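Local coordinates for protein GTPase HflX (Sulfolobus solfataricus P2, PDB 2QTF) that hydrolyses GTP, for which it is specific, and associates with the 50S ribosomal subunit, perhaps acting in protein synthesis or ribosome biogenesis, at residues K2-F7 and A23-T28; N38-I43 and F71-R76; L60-Q65 and K81-K86; L195-T200 and S215-A220. All coordinates share one frame; numbering follows the deposited sequence.

Contact 1 of 4, residues K2-F7 and A23-T28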
loop_
_atom_site.group_PDB
_atom_site.type_symbol
_atom_site.label_atom_id
_atom_site.label_comp_id
_atom_site.label_asym_id
_atom_site.label_seq_id
_atom_site.Cartn_x
_atom_site.Cartn_y
_atom_site.Cartn_z
ATOM N N LYS A 2 12.023 -8.045 -8.400
ATOM C CA LYS A 2 12.930 -8.182 -7.205
ATOM C C LYS A 2 12.408 -9.248 -6.320
ATOM O O LYS A 2 11.220 -9.327 -6.100
ATOM C CB LYS A 2 13.122 -6.860 -6.429
ATOM C CG LYS A 2 13.422 -5.663 -7.379
ATOM C CD LYS A 2 13.942 -4.411 -6.662
ATOM C CE LYS A 2 12.846 -3.478 -6.286
ATOM N NZ LYS A 2 13.415 -2.288 -5.450
ATOM N N THR A 3 13.318 -10.066 -5.764
ATOM C CA THR A 3 12.946 -11.239 -4.995
ATOM C C THR A 3 13.276 -10.879 -3.554
ATOM O O THR A 3 14.278 -10.206 -3.292
ATOM C CB THR A 3 13.825 -12.457 -5.413
ATOM O OG1 THR A 3 15.157 -11.968 -5.545
ATOM C CG2 THR A 3 13.421 -12.946 -6.878
ATOM N N ALA A 4 12.441 -11.324 -2.619
ATOM C CA ALA A 4 12.765 -11.013 -1.219
ATOM C C ALA A 4 12.717 -12.307 -0.415
ATOM O O ALA A 4 11.866 -13.199 -0.713
ATOM C CB ALA A 4 11.770 -10.001 -0.627
ATOM N N ALA A 5 13.578 -12.378 0.601
ATOM C CA ALA A 5 13.415 -13.324 1.710
ATOM C C ALA A 5 12.681 -12.552 2.847
ATOM O O ALA A 5 13.191 -11.500 3.269
ATOM C CB ALA A 5 14.852 -13.802 2.250
ATOM N N LEU A 6 11.525 -13.051 3.323
ATOM C CA LEU A 6 10.708 -12.294 4.325
ATOM C C LEU A 6 10.762 -13.022 5.688
ATOM O O LEU A 6 10.452 -14.200 5.754
ATOM C CB LEU A 6 9.260 -12.162 3.818
ATOM C CG LEU A 6 8.203 -11.587 4.781
ATOM C CD1 LEU A 6 8.550 -10.124 5.104
ATOM C CD2 LEU A 6 6.759 -11.791 4.123
ATOM N N PHE A 7 11.143 -12.322 6.748
ATOM C CA PHE A 7 10.929 -12.784 8.111
ATOM C C PHE A 7 9.768 -12.095 8.740
ATOM O O PHE A 7 9.751 -10.832 8.831
ATOM C CB PHE A 7 12.188 -12.485 8.961
ATOM C CG PHE A 7 13.354 -13.302 8.548
ATOM C CD1 PHE A 7 13.765 -14.376 9.337
ATOM C CD2 PHE A 7 13.972 -13.092 7.302
ATOM C CE1 PHE A 7 14.846 -15.148 8.931
ATOM C CE2 PHE A 7 15.034 -13.888 6.870
ATOM C CZ PHE A 7 15.472 -14.936 7.718
ATOM N N ALA A 23 5.305 -3.188 -2.592
ATOM C CA ALA A 23 6.587 -2.599 -2.798
ATOM C C ALA A 23 7.318 -3.223 -4.012
ATOM O O ALA A 23 8.513 -3.022 -4.105
ATOM C CB ALA A 23 7.484 -2.710 -1.465
ATOM N N ASN A 24 6.594 -3.940 -4.858
ATOM C CA ASN A 24 7.118 -4.508 -6.116
ATOM C C ASN A 24 8.187 -5.631 -5.881
ATOM O O ASN A 24 9.143 -5.763 -6.667
ATOM C CB ASN A 24 7.677 -3.370 -7.004
ATOM C CG ASN A 24 6.472 -2.445 -7.690
ATOM O OD1 ASN A 24 5.269 -2.729 -7.518
ATOM N ND2 ASN A 24 6.864 -1.330 -8.425
ATOM N N TYR A 25 8.066 -6.388 -4.781
ATOM C CA TYR A 25 8.973 -7.566 -4.560
ATOM C C TYR A 25 8.141 -8.831 -4.692
ATOM O O TYR A 25 6.975 -8.838 -4.316
ATOM C CB TYR A 25 9.606 -7.572 -3.153
ATOM C CG TYR A 25 10.607 -6.486 -2.958
ATOM C CD1 TYR A 25 11.954 -6.658 -3.272
ATOM C CD2 TYR A 25 10.213 -5.271 -2.438
ATOM C CE1 TYR A 25 12.887 -5.579 -3.071
ATOM C CE2 TYR A 25 11.126 -4.211 -2.308
ATOM C CZ TYR A 25 12.396 -4.359 -2.583
ATOM O OH TYR A 25 13.163 -3.232 -2.362
ATOM N N LYS A 26 8.756 -9.906 -5.218
ATOM C CA LYS A 26 8.231 -11.257 -5.133
ATOM C C LYS A 26 8.776 -11.961 -3.855
ATOM O O LYS A 26 9.976 -11.967 -3.642
ATOM C CB LYS A 26 8.692 -12.033 -6.395
ATOM C CG LYS A 26 8.118 -13.497 -6.410
ATOM C CD LYS A 26 8.463 -14.311 -7.722
ATOM C CE LYS A 26 7.552 -15.638 -7.834
ATOM N NZ LYS A 26 7.480 -16.223 -9.285
ATOM N N VAL A 27 7.923 -12.498 -2.990
ATOM C CA VAL A 27 8.401 -13.138 -1.775
ATOM C C VAL A 27 8.830 -14.520 -2.144
ATOM O O VAL A 27 7.964 -15.335 -2.574
ATOM C CB VAL A 27 7.313 -13.296 -0.768
ATOM C CG1 VAL A 27 7.852 -14.050 0.516
ATOM C CG2 VAL A 27 6.653 -11.823 -0.412
ATOM N N THR A 28 10.129 -14.784 -2.084
ATOM C CA THR A 28 10.567 -16.123 -2.503
ATOM C C THR A 28 10.905 -17.062 -1.395
ATOM O O THR A 28 11.061 -18.254 -1.655
ATOM C CB THR A 28 11.629 -16.151 -3.572
ATOM O OG1 THR A 28 12.788 -15.429 -3.147
ATOM C CG2 THR A 28 11.081 -15.572 -4.922
HETATM O O HOH W 1 11.109 -1.402 -4.900
#
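Strands 2-7 and 25-28 are parallel neighbours in a beta-alpha-beta unit connected by helix 13-22, and Y25 and K2 dominate the packing on one face of the sheet. The Y25 ring, its CG anti to the carbonyl carbon, is crossed obliquely by the K2 chain: K2 CB sits 3.4 Å from Y25 CD1, and a bend at chi3 (-92°) takes K2 CE past Y25 CZ. There A4 CB packs on Y25 CB at 4.1 Å, and L6 CB meets V27 CG1 at the same separation, beside V20 of the connecting helix. The opposite face carries T3 and K26; T3 OG1 is held by E56 O, and the T3 and T28 side chains cross obliquely, T3 CG2 4.0 Å from T28 CG2. Between the two faces K26 N donates to K2 O, and K26 O accepts from A4 N. One water accepts from K2 NZ and donates to A23 O, whereas T28 N donates to A4 O at 2.7 Å, nearly along the carbonyl axis.

Contact 2 of 4, residues N38-I43 and F71-R76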
loop_
_atom_site.group_PDB
_atom_site.type_symbol
_atom_site.label_atom_id
_atom_site.label_comp_id
_atom_site.label_asym_id
_atom_site.label_seq_id
_atom_site.Cartn_x
_atom_site.Cartn_y
_atom_site.Cartn_z
ATOM N N ASN A 38 19.340 -12.674 17.143
ATOM C CA ASN A 38 20.793 -12.546 17.290
ATOM C C ASN A 38 21.148 -11.081 17.639
ATOM O O ASN A 38 20.691 -10.141 16.996
ATOM C CB ASN A 38 21.466 -13.084 15.978
ATOM C CG ASN A 38 22.938 -13.079 16.032
ATOM O OD1 ASN A 38 23.521 -12.023 16.123
ATOM N ND2 ASN A 38 23.588 -14.275 15.845
ATOM N N VAL A 39 22.022 -10.882 18.631
ATOM C CA VAL A 39 22.292 -9.540 19.132
ATOM C C VAL A 39 22.890 -8.635 18.080
ATOM O O VAL A 39 22.594 -7.420 18.038
ATOM C CB VAL A 39 23.268 -9.571 20.336
ATOM C CG1 VAL A 39 23.429 -8.158 20.884
ATOM C CG2 VAL A 39 22.755 -10.561 21.451
ATOM N N LYS A 40 23.736 -9.214 17.227
ATOM C CA LYS A 40 24.316 -8.457 16.147
ATOM C C LYS A 40 23.462 -8.440 14.904
ATOM O O LYS A 40 23.297 -7.379 14.307
ATOM C CB LYS A 40 25.725 -8.953 15.774
ATOM C CG LYS A 40 26.747 -8.915 16.932
ATOM C CD LYS A 40 28.066 -9.582 16.492
ATOM C CE LYS A 40 28.775 -8.796 15.287
ATOM N NZ LYS A 40 30.097 -9.346 14.703
ATOM N N PHE A 41 22.933 -9.594 14.484
ATOM C CA PHE A 41 22.393 -9.684 13.134
ATOM C C PHE A 41 20.906 -9.851 13.100
ATOM O O PHE A 41 20.298 -9.999 12.016
ATOM C CB PHE A 41 23.032 -10.888 12.460
ATOM C CG PHE A 41 24.551 -10.793 12.405
ATOM C CD1 PHE A 41 25.177 -9.938 11.494
ATOM C CD2 PHE A 41 25.319 -11.559 13.301
ATOM C CE1 PHE A 41 26.645 -9.831 11.402
ATOM C CE2 PHE A 41 26.714 -11.485 13.266
ATOM C CZ PHE A 41 27.410 -10.622 12.306
ATOM N N TYR A 42 20.322 -9.919 14.284
ATOM C CA TYR A 42 18.846 -10.160 14.406
ATOM C C TYR A 42 18.455 -11.573 13.920
ATOM O O TYR A 42 18.011 -12.479 14.725
ATOM C CB TYR A 42 17.994 -9.026 13.645
ATOM C CG TYR A 42 16.524 -9.230 13.922
ATOM C CD1 TYR A 42 15.999 -8.864 15.161
ATOM C CD2 TYR A 42 15.760 -9.946 13.103
ATOM C CE1 TYR A 42 14.687 -9.137 15.474
ATOM C CE2 TYR A 42 14.401 -10.229 13.373
ATOM C CZ TYR A 42 13.905 -9.840 14.579
ATOM O OH TYR A 42 12.613 -10.132 14.891
ATOM N N ILE A 43 18.563 -11.805 12.603
ATOM C CA ILE A 43 18.359 -13.146 12.116
ATOM C C ILE A 43 19.627 -14.005 12.418
ATOM O O ILE A 43 20.631 -13.455 12.805
ATOM C CB ILE A 43 17.989 -13.219 10.577
ATOM C CG1 ILE A 43 19.109 -12.706 9.741
ATOM C CG2 ILE A 43 16.631 -12.363 10.323
ATOM C CD1 ILE A 43 18.934 -13.028 8.170
ATOM N N PHE A 71 20.783 -2.918 11.807
ATOM C CA PHE A 71 21.089 -2.396 10.451
ATOM C C PHE A 71 22.579 -2.366 10.125
ATOM O O PHE A 71 22.990 -2.661 8.987
ATOM C CB PHE A 71 20.548 -0.981 10.239
ATOM C CG PHE A 71 19.090 -0.950 9.837
ATOM C CD1 PHE A 71 18.700 -1.293 8.537
ATOM C CD2 PHE A 71 18.119 -0.565 10.767
ATOM C CE1 PHE A 71 17.331 -1.261 8.173
ATOM C CE2 PHE A 71 16.730 -0.545 10.410
ATOM C CZ PHE A 71 16.352 -0.936 9.143
ATOM N N ILE A 72 23.395 -1.859 11.048
ATOM C CA ILE A 72 24.806 -1.737 10.747
ATOM C C ILE A 72 25.407 -3.081 10.381
ATOM O O ILE A 72 26.114 -3.177 9.352
ATOM C CB ILE A 72 25.627 -1.099 11.938
ATOM C CG1 ILE A 72 25.311 0.427 11.995
ATOM C CG2 ILE A 72 27.232 -1.296 11.725
ATOM C CD1 ILE A 72 25.183 0.982 13.438
ATOM N N ASN A 73 25.089 -4.113 11.170
ATOM C CA ASN A 73 25.693 -5.425 11.044
ATOM C C ASN A 73 25.114 -6.174 9.834
ATOM O O ASN A 73 25.893 -6.670 9.038
ATOM C CB ASN A 73 25.424 -6.209 12.303
ATOM C CG ASN A 73 26.308 -5.735 13.456
ATOM O OD1 ASN A 73 25.856 -5.526 14.580
ATOM N ND2 ASN A 73 27.517 -5.439 13.126
ATOM N N ILE A 74 23.769 -6.163 9.658
ATOM C CA ILE A 74 23.138 -6.761 8.431
ATOM C C ILE A 74 23.633 -6.123 7.130
ATOM O O ILE A 74 23.972 -6.858 6.205
ATOM C CB ILE A 74 21.621 -6.728 8.509
ATOM C CG1 ILE A 74 21.188 -7.428 9.817
ATOM C CG2 ILE A 74 20.986 -7.206 7.224
ATOM C CD1 ILE A 74 19.632 -7.339 10.031
ATOM N N ARG A 75 23.690 -4.772 7.053
ATOM C CA ARG A 75 24.086 -4.109 5.790
ATOM C C ARG A 75 25.519 -4.427 5.440
ATOM O O ARG A 75 25.856 -4.544 4.264
ATOM C CB ARG A 75 23.986 -2.579 5.904
ATOM C CG ARG A 75 22.491 -2.109 5.996
ATOM C CD ARG A 75 22.521 -0.550 6.211
ATOM N NE ARG A 75 21.151 0.014 6.133
ATOM C CZ ARG A 75 20.871 1.274 6.489
ATOM N NH1 ARG A 75 21.865 2.031 6.975
ATOM N NH2 ARG A 75 19.630 1.755 6.294
ATOM N N ARG A 76 26.371 -4.524 6.469
ATOM C CA ARG A 76 27.797 -4.959 6.200
ATOM C C ARG A 76 27.867 -6.349 5.589
ATOM O O ARG A 76 28.418 -6.502 4.514
ATOM C CB ARG A 76 28.658 -4.900 7.485
ATOM C CG ARG A 76 30.161 -5.359 7.166
ATOM C CD ARG A 76 30.916 -5.571 8.541
ATOM N NE ARG A 76 30.308 -6.647 9.338
ATOM C CZ ARG A 76 29.685 -6.476 10.490
ATOM N NH1 ARG A 76 29.515 -5.271 11.043
ATOM N NH2 ARG A 76 29.214 -7.521 11.082
#
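Apolar packing and carbonyl contacts bring the loop 38-43, between strand 25-31 and helix 45-52, against helix 68-78. I74, with CG1 anti to the carbonyl carbon, lays its terminal methyl on the loop backbone, I74 CD1 lying 3.4 Å from F41 O, and the same methyl reaches Y42 CB. N73 points at the loop, its CB 3.1 Å from K40 O. The F41 side chain crosses that of N73 at about a right angle, F41 CD1 being 3.8 Å from N73 CB, and K40 CB lies over one face of the ring, toward the rim. F41 CE1 approaches R76 NH2 at 3.5 Å, and F41 CZ lies at the edge of the guanidinium, in its plane; the two planes are 77° apart.

Polar bonds shape the loop from within. N38 OD1 accepts from F41 N over 3.0 Å, an Asx motif in which the donor stands above the carbonyl plane, and N38 and Y42 exchange backbone bonds in both directions. Outside the segments, V39 O accepts from R69 NE, and the Y42 ring meets H70 edge-to-face.

The clear contacts are thus packing of F41, N73 CB and I74. The charged groups are alike, K40 NZ 4.1 Å from R76 NH2, a proximity that would be mildly unfavourable and may lower the lysine's proton affinity.

Contact 3 of 4, residues L60-Q65 and K81-K86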
loop_
_atom_site.group_PDB
_atom_site.type_symbol
_atom_site.label_atom_id
_atom_site.label_comp_id
_atom_site.label_asym_id
_atom_site.label_seq_id
_atom_site.Cartn_x
_atom_site.Cartn_y
_atom_site.Cartn_z
ATOM N N LEU A 60 16.622 -8.566 1.664
ATOM C CA LEU A 60 16.139 -9.144 2.941
ATOM C C LEU A 60 15.069 -8.226 3.542
ATOM O O LEU A 60 15.286 -7.057 3.642
ATOM C CB LEU A 60 17.308 -9.238 3.917
ATOM C CG LEU A 60 17.011 -9.658 5.345
ATOM C CD1 LEU A 60 16.246 -10.986 5.379
ATOM C CD2 LEU A 60 18.381 -9.699 6.163
ATOM N N ILE A 61 13.897 -8.766 3.878
ATOM C CA ILE A 61 12.880 -7.945 4.489
ATOM C C ILE A 61 12.498 -8.539 5.843
ATOM O O ILE A 61 12.151 -9.714 5.913
ATOM C CB ILE A 61 11.598 -7.808 3.553
ATOM C CG1 ILE A 61 12.034 -7.182 2.201
ATOM C CG2 ILE A 61 10.507 -6.911 4.245
ATOM C CD1 ILE A 61 10.904 -7.221 1.138
ATOM N N ILE A 62 12.590 -7.723 6.886
ATOM C CA ILE A 62 12.253 -8.174 8.239
ATOM C C ILE A 62 11.032 -7.396 8.699
ATOM O O ILE A 62 11.039 -6.176 8.775
ATOM C CB ILE A 62 13.473 -8.038 9.157
ATOM C CG1 ILE A 62 14.626 -9.028 8.673
ATOM C CG2 ILE A 62 13.038 -8.352 10.593
ATOM C CD1 ILE A 62 15.981 -8.624 9.232
ATOM N N PHE A 63 9.930 -8.093 8.929
ATOM C CA PHE A 63 8.746 -7.386 9.311
ATOM C C PHE A 63 8.730 -7.079 10.800
ATOM O O PHE A 63 7.921 -7.639 11.492
ATOM C CB PHE A 63 7.486 -8.138 8.832
ATOM C CG PHE A 63 6.279 -7.239 8.681
ATOM C CD1 PHE A 63 6.204 -6.277 7.659
ATOM C CD2 PHE A 63 5.235 -7.303 9.621
ATOM C CE1 PHE A 63 5.047 -5.437 7.567
ATOM C CE2 PHE A 63 4.084 -6.503 9.526
ATOM C CZ PHE A 63 3.977 -5.578 8.509
ATOM N N GLU A 64 9.583 -6.161 11.251
ATOM C CA GLU A 64 9.707 -5.727 12.639
ATOM C C GLU A 64 10.409 -4.400 12.527
ATOM O O GLU A 64 10.947 -4.079 11.463
ATOM C CB GLU A 64 10.681 -6.666 13.398
ATOM C CG GLU A 64 10.090 -7.384 14.620
ATOM C CD GLU A 64 9.377 -6.480 15.632
ATOM O OE1 GLU A 64 8.595 -7.052 16.438
ATOM O OE2 GLU A 64 9.566 -5.225 15.635
ATOM N N GLN A 65 10.560 -3.672 13.617
ATOM C CA GLN A 65 11.407 -2.550 13.578
ATOM C C GLN A 65 12.791 -2.943 14.082
ATOM O O GLN A 65 12.912 -3.346 15.273
ATOM C CB GLN A 65 10.766 -1.394 14.369
ATOM C CG GLN A 65 11.557 -0.106 14.333
ATOM C CD GLN A 65 10.845 1.055 15.066
ATOM O OE1 GLN A 65 9.605 1.041 15.223
ATOM N NE2 GLN A 65 11.641 2.058 15.535
ATOM N N LYS A 81 23.450 -5.859 -1.128
ATOM C CA LYS A 81 22.035 -6.220 -1.055
ATOM C C LYS A 81 21.303 -5.460 0.088
ATOM O O LYS A 81 21.804 -5.290 1.239
ATOM C CB LYS A 81 21.791 -7.762 -0.793
ATOM C CG LYS A 81 22.238 -8.729 -1.870
ATOM C CD LYS A 81 21.777 -10.160 -1.575
ATOM C CE LYS A 81 22.414 -11.013 -2.549
ATOM N NZ LYS A 81 21.898 -12.419 -2.553
ATOM N N GLU A 82 20.060 -5.170 -0.180
ATOM C CA GLU A 82 19.272 -4.237 0.591
ATOM C C GLU A 82 18.636 -4.992 1.737
ATOM O O GLU A 82 18.214 -6.163 1.566
ATOM C CB GLU A 82 18.168 -3.738 -0.353
ATOM C CG GLU A 82 17.127 -2.660 0.270
ATOM C CD GLU A 82 16.883 -1.362 -0.652
ATOM O OE1 GLU A 82 16.685 -0.137 -0.164
ATOM O OE2 GLU A 82 16.947 -1.585 -1.876
ATOM N N VAL A 83 18.537 -4.352 2.897
ATOM C CA VAL A 83 17.648 -4.892 3.948
ATOM C C VAL A 83 16.567 -3.799 4.237
ATOM O O VAL A 83 16.912 -2.596 4.352
ATOM C CB VAL A 83 18.435 -5.352 5.262
ATOM C CG1 VAL A 83 19.336 -4.203 5.862
ATOM C CG2 VAL A 83 17.468 -5.675 6.360
ATOM N N LEU A 84 15.312 -4.213 4.339
ATOM C CA LEU A 84 14.217 -3.290 4.680
ATOM C C LEU A 84 13.692 -3.861 5.972
ATOM O O LEU A 84 13.372 -5.037 6.005
ATOM C CB LEU A 84 13.096 -3.397 3.634
ATOM C CG LEU A 84 13.555 -2.943 2.212
ATOM C CD1 LEU A 84 12.333 -3.191 1.168
ATOM C CD2 LEU A 84 14.042 -1.468 2.274
ATOM N N ASP A 85 13.474 -3.008 6.983
ATOM C CA ASP A 85 12.636 -3.433 8.095
ATOM C C ASP A 85 11.193 -2.918 7.823
ATOM O O ASP A 85 10.855 -2.471 6.699
ATOM C CB ASP A 85 13.221 -2.986 9.461
ATOM C CG ASP A 85 13.040 -1.493 9.754
ATOM O OD1 ASP A 85 12.716 -0.731 8.789
ATOM O OD2 ASP A 85 13.278 -1.097 10.928
ATOM N N LYS A 86 10.331 -2.951 8.845
ATOM C CA LYS A 86 8.922 -2.654 8.555
ATOM C C LYS A 86 8.712 -1.182 8.164
ATOM O O LYS A 86 7.898 -0.898 7.277
ATOM C CB LYS A 86 8.052 -2.854 9.817
ATOM C CG LYS A 86 6.575 -2.482 9.539
ATOM C CD LYS A 86 5.764 -2.864 10.832
ATOM C CE LYS A 86 4.331 -2.346 10.717
ATOM N NZ LYS A 86 3.645 -2.070 12.107
#
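One face of the F63 ring is covered by the aliphatic part of K86, whose CD lies 4.2 Å from the ring centroid and 19° off its normal, a CH-pi contact. The K86 chain crosses the ring obliquely, CG near CE1 and CE near CZ, because it is extended from a CG anti to the backbone N; its NZ continues to G239 O. The Q65 and D85 side chains lie side by side, amide and carboxylate planes 81° apart, Q65 CG approaching D85 OD2 at 3.9 Å. That carboxylate is well bound: OD2 accepts from L66 N and also pairs with Y114 OH, while OD1 caps L88 N at the start of helix 86-97.

Strands 60-62 and 82-84 run parallel, 15° apart. L60 N donates to E82 O, L84 N to L60 O and I62 N to L84 O, each nearly along the carbonyl axis. Beyond the strands F63 centres an inverse gamma turn, and K86 N then bonds to E64 O at 2.9 Å from above the carbonyl plane. Side chains paired across the strands point the same way: L60 CD2 meets V83 CG2 at 4.1 Å on the face covered by I74, and I61 CG1 meets L84 CD1 at 4.1 Å on the other. This is a beta-alpha-beta crossover, strand 59-62, helix 68-78 and strand 82-84, with D85 as N-cap of the helix that follows.

Contact 4 of 4, residues L195-T200 and S215-A220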
loop_
_atom_site.group_PDB
_atom_site.type_symbol
_atom_site.label_atom_id
_atom_site.label_comp_id
_atom_site.label_asym_id
_atom_site.label_seq_id
_atom_site.Cartn_x
_atom_site.Cartn_y
_atom_site.Cartn_z
ATOM N N LEU A 195 -7.364 -6.346 -8.928
ATOM C CA LEU A 195 -8.383 -5.587 -9.715
ATOM C C LEU A 195 -7.743 -4.689 -10.824
ATOM O O LEU A 195 -8.140 -4.684 -12.004
ATOM C CB LEU A 195 -9.147 -4.701 -8.772
ATOM C CG LEU A 195 -10.248 -3.862 -9.466
ATOM C CD1 LEU A 195 -11.150 -4.926 -10.077
ATOM C CD2 LEU A 195 -11.085 -3.181 -8.386
ATOM N N PHE A 196 -6.701 -3.978 -10.443
ATOM C CA PHE A 196 -5.923 -3.161 -11.413
ATOM C C PHE A 196 -5.381 -4.021 -12.564
ATOM O O PHE A 196 -5.529 -3.698 -13.763
ATOM C CB PHE A 196 -4.731 -2.522 -10.691
ATOM C CG PHE A 196 -4.033 -1.480 -11.522
ATOM C CD1 PHE A 196 -4.441 -0.178 -11.445
ATOM C CD2 PHE A 196 -2.887 -1.797 -12.307
ATOM C CE1 PHE A 196 -3.818 0.842 -12.165
ATOM C CE2 PHE A 196 -2.253 -0.737 -13.055
ATOM C CZ PHE A 196 -2.798 0.576 -12.953
ATOM N N ASN A 197 -4.750 -5.132 -12.201
ATOM C CA ASN A 197 -4.179 -5.978 -13.204
ATOM C C ASN A 197 -5.205 -6.551 -14.082
ATOM O O ASN A 197 -4.997 -6.728 -15.324
ATOM C CB ASN A 197 -3.365 -7.118 -12.564
ATOM C CG ASN A 197 -2.072 -6.643 -12.048
ATOM O OD1 ASN A 197 -1.693 -5.486 -12.282
ATOM N ND2 ASN A 197 -1.364 -7.511 -11.324
ATOM N N SER A 198 -6.347 -6.884 -13.491
ATOM C CA SER A 198 -7.425 -7.460 -14.302
ATOM C C SER A 198 -7.959 -6.480 -15.399
ATOM O O SER A 198 -8.136 -6.862 -16.626
ATOM C CB SER A 198 -8.556 -7.910 -13.392
ATOM O OG SER A 198 -9.594 -8.289 -14.222
ATOM N N LEU A 199 -8.193 -5.233 -14.989
ATOM C CA LEU A 199 -8.663 -4.169 -15.901
ATOM C C LEU A 199 -7.568 -3.751 -16.955
ATOM O O LEU A 199 -7.877 -3.460 -18.125
ATOM C CB LEU A 199 -9.055 -2.928 -15.099
ATOM C CG LEU A 199 -10.261 -3.111 -14.198
ATOM C CD1 LEU A 199 -10.473 -1.967 -13.099
ATOM C CD2 LEU A 199 -11.565 -3.280 -15.123
ATOM N N THR A 200 -6.314 -3.766 -16.560
ATOM C CA THR A 200 -5.291 -3.264 -17.432
ATOM C C THR A 200 -4.698 -4.366 -18.321
ATOM O O THR A 200 -4.147 -4.094 -19.389
ATOM C CB THR A 200 -4.157 -2.594 -16.680
ATOM O OG1 THR A 200 -3.556 -3.550 -15.777
ATOM C CG2 THR A 200 -4.669 -1.385 -15.960
ATOM N N SER A 215 6.205 3.674 -11.782
ATOM C CA SER A 215 5.738 4.145 -10.473
ATOM C C SER A 215 5.706 5.663 -10.495
ATOM O O SER A 215 6.650 6.244 -11.004
ATOM C CB SER A 215 6.613 3.583 -9.352
ATOM O OG SER A 215 7.697 4.482 -9.047
ATOM N N PRO A 216 4.589 6.301 -10.006
ATOM C CA PRO A 216 3.311 5.676 -9.574
ATOM C C PRO A 216 2.652 4.966 -10.768
ATOM O O PRO A 216 2.982 5.305 -11.969
ATOM C CB PRO A 216 2.448 6.896 -9.182
ATOM C CG PRO A 216 3.045 8.014 -10.040
ATOM C CD PRO A 216 4.515 7.753 -9.780
ATOM N N LYS A 217 1.796 3.981 -10.464
ATOM C CA LYS A 217 1.097 3.218 -11.492
ATOM C C LYS A 217 -0.142 3.924 -12.012
ATOM O O LYS A 217 -1.205 4.083 -11.305
ATOM C CB LYS A 217 0.725 1.778 -10.953
ATOM C CG LYS A 217 1.681 0.662 -11.411
ATOM C CD LYS A 217 0.897 -0.764 -11.665
ATOM C CE LYS A 217 0.407 -1.499 -10.381
ATOM N NZ LYS A 217 -0.260 -2.985 -10.699
ATOM N N ARG A 218 -0.018 4.401 -13.257
ATOM C CA ARG A 218 -1.141 5.037 -13.907
ATOM C C ARG A 218 -1.228 4.456 -15.326
ATOM O O ARG A 218 -0.239 4.494 -16.095
ATOM C CB ARG A 218 -0.992 6.570 -13.968
ATOM C CG ARG A 218 -0.723 7.282 -12.585
ATOM C CD ARG A 218 -0.238 8.752 -12.841
ATOM N NE ARG A 218 -1.334 9.522 -13.398
ATOM C CZ ARG A 218 -2.361 9.967 -12.697
ATOM N NH1 ARG A 218 -2.445 9.747 -11.382
ATOM N NH2 ARG A 218 -3.320 10.644 -13.311
ATOM N N TYR A 219 -2.396 3.977 -15.729
ATOM C CA TYR A 219 -2.398 3.250 -16.965
ATOM C C TYR A 219 -3.723 3.489 -17.668
ATOM O O TYR A 219 -4.782 3.248 -17.074
ATOM C CB TYR A 219 -2.281 1.730 -16.619
ATOM C CG TYR A 219 -1.975 0.879 -17.805
ATOM C CD1 TYR A 219 -0.648 0.686 -18.227
ATOM C CD2 TYR A 219 -2.992 0.248 -18.515
ATOM C CE1 TYR A 219 -0.345 -0.122 -19.374
ATOM C CE2 TYR A 219 -2.685 -0.589 -19.669
ATOM C CZ TYR A 219 -1.369 -0.766 -20.045
ATOM O OH TYR A 219 -1.065 -1.567 -21.103
ATOM N N ALA A 220 -3.682 3.945 -18.925
ATOM C CA ALA A 220 -4.912 4.224 -19.631
ATOM C C ALA A 220 -5.450 2.946 -20.333
ATOM O O ALA A 220 -4.679 2.181 -20.974
ATOM C CB ALA A 220 -4.766 5.318 -20.695
#
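The last turns of helix 192-200 face the start of strand 218-223, an outermost strand of the G domain's mixed sheet, and the backbones stay apart, with T200 CA and Y219 CA 7.1 Å from each other. The helix follows the P-loop and S215 belongs to a predicted GTP site; a cis peptide bond precedes P216. Side chains bridge the gap. F196, its CG anti to the backbone N (chi1 -169°), is crossed obliquely by K217, whose CD lies 3.4 Å from F196 CE2 and whose bends at chi2 and chi3 bring NZ to 3.3 Å from F196 CD2. The same NZ is 3.3 Å from N197 OD1, and the side chain of K217 also touches D232. Further along, F196 CZ packs on Y219 CB at 3.9 Å. T200 CG2 serves two rings, lying over one F196 face, toward its rim, and 3.5 Å from Y219 CD2. T200 OG1, set between its backbone N and carbonyl carbon, donates to F196 O at 2.8 Å from above the carbonyl plane.

How the contacts relate
Contacts 1 and 3 belong to one parallel four-stranded sheet: strands 2-7 and 59-62 are its central neighbours, and each pairs outward with an edge strand, so backbone hydrogen bonds carry both. Contact 3 is the more buried, while contact 1 has exposed residues at its margins. Contact 2 is partly buried and packs a loop on the connecting helix of contact 3's beta-alpha-beta crossover; I74 CG2 packs on V83 CG1 and Y42 lies against I62. It has no strand pairing and relies on side-chain packing. Contact 4 is a surface contact in the G domain, its centre about 37 Å from that of contact 2, and joins helix to strand through side chains near the inferred nucleotide site.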